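Side-chain contacts in putative uncharacterized protein (Thermotoga maritima, PDB 3CNL), which probably acts as a GTPase required for a late step of 50S ribosomal subunit assembly, and binds guanine nucleotide in a circularly permuted G domain: residues N117-K122 with V146-T151; R187-F192 with I196-S201. All coordinates share one frame; numbering follows the deposited sequence.

How the contacts relate
Along the chain the two contacts come in series, neither nesting nor crossing: contact 1 has closed before contact 2 opens. In contact 1 the end of helix 112-120, which follows the nucleotide-binding P-loop, meets strand 147-154, closing a loop of 23 residues that includes the edge strand 139-141 and the unmodelled residues 125-134. It ties a helix to the central sheet of the G domain. Contact 2 is much more local, with three helical residues between its segments; it folds the loop leading to helix 202-212 back on helix 182-196. The two lie on opposite sides of the chain's centre, about 39 Å apart between centres.

Contact 1 (N117-K122 with V146-T151)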
loop_
_atom_site.group_PDB
_atom_site.type_symbol
_atom_site.label_atom_id
_atom_site.label_comp_id
_atom_site.label_asym_id
_atom_site.label_seq_id
_atom_site.Cartn_x
_atom_site.Cartn_y
_atom_site.Cartn_z
ATOM N N ASN A 117 0.511 -0.221 -15.696
ATOM C CA ASN A 117 0.156 0.689 -16.774
ATOM C C ASN A 117 1.347 1.512 -17.252
ATOM O O ASN A 117 1.551 1.651 -18.459
ATOM C CB ASN A 117 -1.003 1.593 -16.366
ATOM C CG ASN A 117 -2.306 0.840 -16.212
ATOM O OD1 ASN A 117 -2.409 -0.354 -16.530
ATOM N ND2 ASN A 117 -3.322 1.539 -15.710
ATOM N N LYS A 118 2.136 2.037 -16.312
ATOM C CA LYS A 118 3.369 2.757 -16.626
ATOM C C LYS A 118 4.361 1.863 -17.373
ATOM O O LYS A 118 4.840 2.219 -18.454
ATOM C CB LYS A 118 4.017 3.294 -15.349
ATOM C CG LYS A 118 5.053 4.392 -15.585
ATOM C CD LYS A 118 5.805 4.743 -14.300
ATOM C CE LYS A 118 4.927 5.449 -13.294
ATOM N NZ LYS A 118 5.750 6.060 -12.226
ATOM N N LEU A 119 4.651 0.698 -16.795
ATOM C CA LEU A 119 5.535 -0.306 -17.408
ATOM C C LEU A 119 5.104 -0.718 -18.826
ATOM O O LEU A 119 5.938 -0.825 -19.732
ATOM C CB LEU A 119 5.616 -1.547 -16.515
ATOM C CG LEU A 119 6.766 -1.785 -15.530
ATOM C CD1 LEU A 119 7.424 -0.507 -15.038
ATOM C CD2 LEU A 119 6.289 -2.639 -14.371
ATOM N N LYS A 120 3.805 -0.937 -19.007
ATOM C CA LYS A 120 3.251 -1.416 -20.272
ATOM C C LYS A 120 3.244 -0.331 -21.354
ATOM O O LYS A 120 3.895 -0.475 -22.396
ATOM C CB LYS A 120 1.842 -1.955 -20.026
ATOM C CG LYS A 120 1.212 -2.763 -21.145
ATOM C CD LYS A 120 0.135 -3.706 -20.601
ATOM C CE LYS A 120 -0.896 -2.978 -19.743
ATOM N NZ LYS A 120 -1.678 -3.914 -18.881
ATOM N N GLY A 121 2.512 0.751 -21.095
ATOM C CA GLY A 121 2.292 1.809 -22.076
ATOM C C GLY A 121 1.197 1.428 -23.057
ATOM O O GLY A 121 0.256 0.697 -22.704
ATOM N N LYS A 122 1.316 1.927 -24.290
ATOM C CA LYS A 122 0.371 1.593 -25.368
ATOM C C LYS A 122 0.589 0.177 -25.924
ATOM O O LYS A 122 -0.165 -0.290 -26.794
ATOM C CB LYS A 122 0.426 2.630 -26.491
ATOM C CG LYS A 122 -0.540 3.794 -26.292
ATOM C CD LYS A 122 -0.888 4.484 -27.612
ATOM C CE LYS A 122 -1.870 3.662 -28.443
ATOM N NZ LYS A 122 -2.243 4.367 -29.699
ATOM N N VAL A 146 12.783 -8.318 -21.269
ATOM C CA VAL A 146 12.196 -8.775 -19.991
ATOM C C VAL A 146 10.662 -8.861 -20.013
ATOM O O VAL A 146 9.983 -7.986 -20.573
ATOM C CB VAL A 146 12.791 -8.140 -18.663
ATOM C CG1 VAL A 146 13.946 -7.204 -18.891
ATOM C CG2 VAL A 146 11.687 -7.577 -17.725
ATOM N N LYS A 147 10.132 -9.950 -19.461
ATOM C CA LYS A 147 8.699 -10.213 -19.505
ATOM C C LYS A 147 8.036 -9.836 -18.180
ATOM O O LYS A 147 8.527 -10.215 -17.115
ATOM C CB LYS A 147 8.456 -11.697 -19.787
ATOM C CG LYS A 147 8.550 -12.071 -21.252
ATOM C CD LYS A 147 8.297 -13.541 -21.438
ATOM C CE LYS A 147 8.384 -13.921 -22.898
ATOM N NZ LYS A 147 9.775 -13.737 -23.414
ATOM N N ILE A 148 6.934 -9.084 -18.251
ATOM C CA ILE A 148 6.137 -8.765 -17.049
ATOM C C ILE A 148 4.668 -9.210 -17.203
ATOM O O ILE A 148 4.033 -8.868 -18.200
ATOM C CB ILE A 148 6.287 -7.256 -16.653
ATOM C CG1 ILE A 148 7.784 -6.919 -16.487
ATOM C CG2 ILE A 148 5.532 -6.950 -15.328
ATOM C CD1 ILE A 148 8.142 -5.448 -16.634
ATOM N N LEU A 149 4.159 -10.015 -16.258
ATOM C CA LEU A 149 2.732 -10.397 -16.229
ATOM C C LEU A 149 1.840 -9.170 -16.174
ATOM O O LEU A 149 2.063 -8.287 -15.349
ATOM C CB LEU A 149 2.417 -11.306 -15.039
ATOM C CG LEU A 149 2.911 -12.751 -15.113
ATOM C CD1 LEU A 149 2.726 -13.466 -13.799
ATOM C CD2 LEU A 149 2.194 -13.513 -16.231
ATOM N N ASP A 150 0.829 -9.112 -17.040
ATOM C CA ASP A 150 0.031 -7.898 -17.158
ATOM C C ASP A 150 -1.039 -7.753 -16.068
ATOM O O ASP A 150 -1.762 -6.749 -16.045
ATOM C CB ASP A 150 -0.582 -7.740 -18.572
ATOM C CG ASP A 150 -1.674 -8.751 -18.865
ATOM O OD1 ASP A 150 -1.861 -9.731 -18.098
ATOM O OD2 ASP A 150 -2.357 -8.583 -19.893
ATOM N N THR A 151 -1.150 -8.759 -15.197
ATOM C CA THR A 151 -2.052 -8.698 -14.039
ATOM C C THR A 151 -1.310 -8.938 -12.723
ATOM O O THR A 151 -0.521 -9.888 -12.609
ATOM C CB THR A 151 -3.268 -9.666 -14.157
ATOM O OG1 THR A 151 -2.878 -11.010 -13.834
ATOM C CG2 THR A 151 -3.832 -9.646 -15.545
#
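Leu119 and Ile148 make the apolar part of this contact, their side chains crossing at about a right angle. The CD1 methyl of Ile148 sits 4.1 Å from Leu119 CD2 and just as near Leu119 CG, so this methyl meets the branch point and one of the two methyls of the leucine. Ile148 extends toward the helix with CG1 anti to its own carbonyl carbon (chi1 -55°) and CD1 at the tip. One residue on, Lys120 reaches across to Asp150: Lys120 NZ lies 4.0 Å from Asp150 CB and 4.0 Å from Asp150 O. Any attraction between the opposite charges is probably long-range, since Lys120 NZ and Asp150 OD2 are 4.8 Å apart and form no salt bridge. The lysine chain, CG anti to the backbone N, is bent at its third torsion (53°) before NZ ends beside Asp150. Asp150 is held instead by OD1, which accepts a hydrogen bond from Gln138 N. Just past the helix, Gly121 takes positive phi, its N still bonded to Asn117 O at 2.9 Å. This is helix-on-sheet packing in the P-loop GTPase fold, the helix being the one that follows the nucleotide-binding loop. Phe140 of strand 139-141 touches both Leu119 and Ile148; Leu90 and Leu91 of helix 87-94 pack on Leu119, and Val102 of strand 101-106 adjoins Ile148.

Contact 2 (R187-F192 with I196-S201); sequences RAFEIF and IGIESS
Phe192 O accepts a weak, bent hydrogen bond from Ile196 N (3.0 Å, 126° at the hydrogen) in the last turn of helix 182-196, beyond which Gly197, with positive phi, turns the chain out of the helix. The motif is a helix-loop-helix connection: residues 196-201 run back past the helix they have left, and Ser201 is the N-cap of helix 202-212, its OG bonded to Glu204 N. Two phenylalanines one turn apart extend their rings to this returning loop. Phe192 and Ile196 lie side by side, pointing the same way. Ile196 CG2 makes a CH-pi contact over one face of the Phe192 ring, 4.2 Å from the ring centroid and 24° off its normal, while Ile196 CD1 comes within 3.8 Å of Phe192 CZ. Ile198 bridges the two rings with separate branches: its CD1 is 3.7 Å from Phe192 CE2, and its CG2 is 4.1 Å from Phe189 CZ. Both rings reach the loop because CG stands anti to the backbone N, with chi1 -179° in Phe189. Around them an aromatic cluster joins neighbouring helices: Phe206 meets Phe189 edge-to-face, and Phe231 of helix 224-236 does the same with Phe192. From the loop, Ser200 brings two oxygens to the edge of the Phe189 ring. Ser200 O lies in the ring plane, 3.6 Å from Phe189 CE2, and Ser200 OG approaches Phe189 CZ to 3.5 Å near that plane.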
loop_
_atom_site.group_PDB
_atom_site.type_symbol
_atom_site.label_atom_id
_atom_site.label_comp_id
_atom_site.label_asym_id
_atom_site.label_seq_id
_atom_site.Cartn_x
_atom_site.Cartn_y
_atom_site.Cartn_z
ATOM N N ARG A 187 -7.728 3.395 17.029
ATOM C CA ARG A 187 -6.294 3.134 16.803
ATOM C C ARG A 187 -5.782 3.886 15.574
ATOM O O ARG A 187 -4.742 4.532 15.606
ATOM C CB ARG A 187 -6.083 1.639 16.534
ATOM C CG ARG A 187 -4.856 0.970 17.147
ATOM C CD ARG A 187 -3.489 1.340 16.642
ATOM N NE ARG A 187 -2.841 2.264 17.566
ATOM C CZ ARG A 187 -1.548 2.585 17.604
ATOM N NH1 ARG A 187 -1.147 3.490 18.483
ATOM N NH2 ARG A 187 -0.655 2.035 16.789
ATOM N N ALA A 188 -6.494 3.738 14.472
ATOM C CA ALA A 188 -6.143 4.431 13.223
ATOM C C ALA A 188 -6.110 5.938 13.420
ATOM O O ALA A 188 -5.198 6.603 12.939
ATOM C CB ALA A 188 -7.138 4.076 12.123
ATOM N N PHE A 189 -7.116 6.486 14.094
ATOM C CA PHE A 189 -7.117 7.929 14.378
ATOM C C PHE A 189 -5.916 8.308 15.268
ATOM O O PHE A 189 -5.230 9.283 14.996
ATOM C CB PHE A 189 -8.452 8.400 15.008
ATOM C CG PHE A 189 -8.484 9.871 15.294
ATOM C CD1 PHE A 189 -8.501 10.791 14.248
ATOM C CD2 PHE A 189 -8.448 10.343 16.600
ATOM C CE1 PHE A 189 -8.497 12.174 14.510
ATOM C CE2 PHE A 189 -8.446 11.714 16.867
ATOM C CZ PHE A 189 -8.477 12.623 15.825
ATOM N N GLU A 190 -5.644 7.511 16.298
ATOM C CA GLU A 190 -4.482 7.739 17.173
ATOM C C GLU A 190 -3.168 7.811 16.369
ATOM O O GLU A 190 -2.352 8.720 16.554
ATOM C CB GLU A 190 -4.409 6.632 18.235
ATOM C CG GLU A 190 -3.266 6.758 19.224
ATOM C CD GLU A 190 -3.349 5.697 20.310
ATOM O OE1 GLU A 190 -3.619 6.066 21.472
ATOM O OE2 GLU A 190 -3.188 4.495 20.007
ATOM N N ILE A 191 -2.982 6.858 15.469
ATOM C CA ILE A 191 -1.798 6.824 14.605
ATOM C C ILE A 191 -1.744 8.064 13.737
ATOM O O ILE A 191 -0.699 8.728 13.661
ATOM C CB ILE A 191 -1.749 5.544 13.725
ATOM C CG1 ILE A 191 -1.631 4.297 14.594
ATOM C CG2 ILE A 191 -0.568 5.605 12.706
ATOM C CD1 ILE A 191 -2.017 3.026 13.848
ATOM N N PHE A 192 -2.880 8.402 13.120
ATOM C CA PHE A 192 -2.975 9.616 12.339
ATOM C C PHE A 192 -2.633 10.857 13.184
ATOM O O PHE A 192 -1.757 11.660 12.821
ATOM C CB PHE A 192 -4.370 9.758 11.707
ATOM C CG PHE A 192 -4.545 11.035 10.962
ATOM C CD1 PHE A 192 -3.980 11.189 9.701
ATOM C CD2 PHE A 192 -5.226 12.118 11.540
ATOM C CE1 PHE A 192 -4.112 12.381 9.013
ATOM C CE2 PHE A 192 -5.361 13.321 10.855
ATOM C CZ PHE A 192 -4.809 13.453 9.595
ATOM N N ILE A 196 0.641 13.487 12.664
ATOM C CA ILE A 196 0.394 14.822 12.136
ATOM C C ILE A 196 0.426 15.904 13.234
ATOM O O ILE A 196 0.503 17.100 12.934
ATOM C CB ILE A 196 -0.917 14.840 11.277
ATOM C CG1 ILE A 196 -0.846 15.917 10.185
ATOM C CG2 ILE A 196 -2.148 14.964 12.150
ATOM C CD1 ILE A 196 -2.053 15.998 9.324
ATOM N N GLY A 197 0.384 15.495 14.502
ATOM C CA GLY A 197 0.469 16.445 15.619
ATOM C C GLY A 197 -0.817 16.694 16.387
ATOM O O GLY A 197 -0.802 17.226 17.510
ATOM N N ILE A 198 -1.940 16.341 15.781
ATOM C CA ILE A 198 -3.241 16.487 16.420
ATOM C C ILE A 198 -3.199 15.896 17.806
ATOM O O ILE A 198 -2.596 14.845 18.036
ATOM C CB ILE A 198 -4.346 15.727 15.660
ATOM C CG1 ILE A 198 -4.800 16.494 14.439
ATOM C CG2 ILE A 198 -5.562 15.442 16.566
ATOM C CD1 ILE A 198 -5.824 15.737 13.643
ATOM N N GLU A 199 -3.820 16.619 18.724
ATOM C CA GLU A 199 -4.346 16.075 19.941
ATOM C C GLU A 199 -5.765 16.596 19.861
ATOM O O GLU A 199 -5.970 17.791 19.642
ATOM C CB GLU A 199 -3.605 16.623 21.174
ATOM C CG GLU A 199 -2.204 16.029 21.372
ATOM C CD GLU A 199 -1.405 16.685 22.500
ATOM O OE1 GLU A 199 -1.982 17.452 23.308
ATOM O OE2 GLU A 199 -0.182 16.426 22.571
ATOM N N SER A 200 -6.726 15.676 19.916
ATOM C CA SER A 200 -8.163 15.956 20.036
ATOM C C SER A 200 -8.795 14.593 20.336
ATOM O O SER A 200 -8.206 13.576 19.991
ATOM C CB SER A 200 -8.736 16.540 18.738
ATOM O OG SER A 200 -8.807 15.546 17.713
ATOM N N SER A 201 -9.971 14.544 20.956
ATOM C CA SER A 201 -10.598 13.234 21.142
ATOM C C SER A 201 -11.163 12.711 19.805
ATOM O O SER A 201 -11.520 13.484 18.917
ATOM C CB SER A 201 -11.654 13.240 22.250
ATOM O OG SER A 201 -12.954 13.468 21.740
#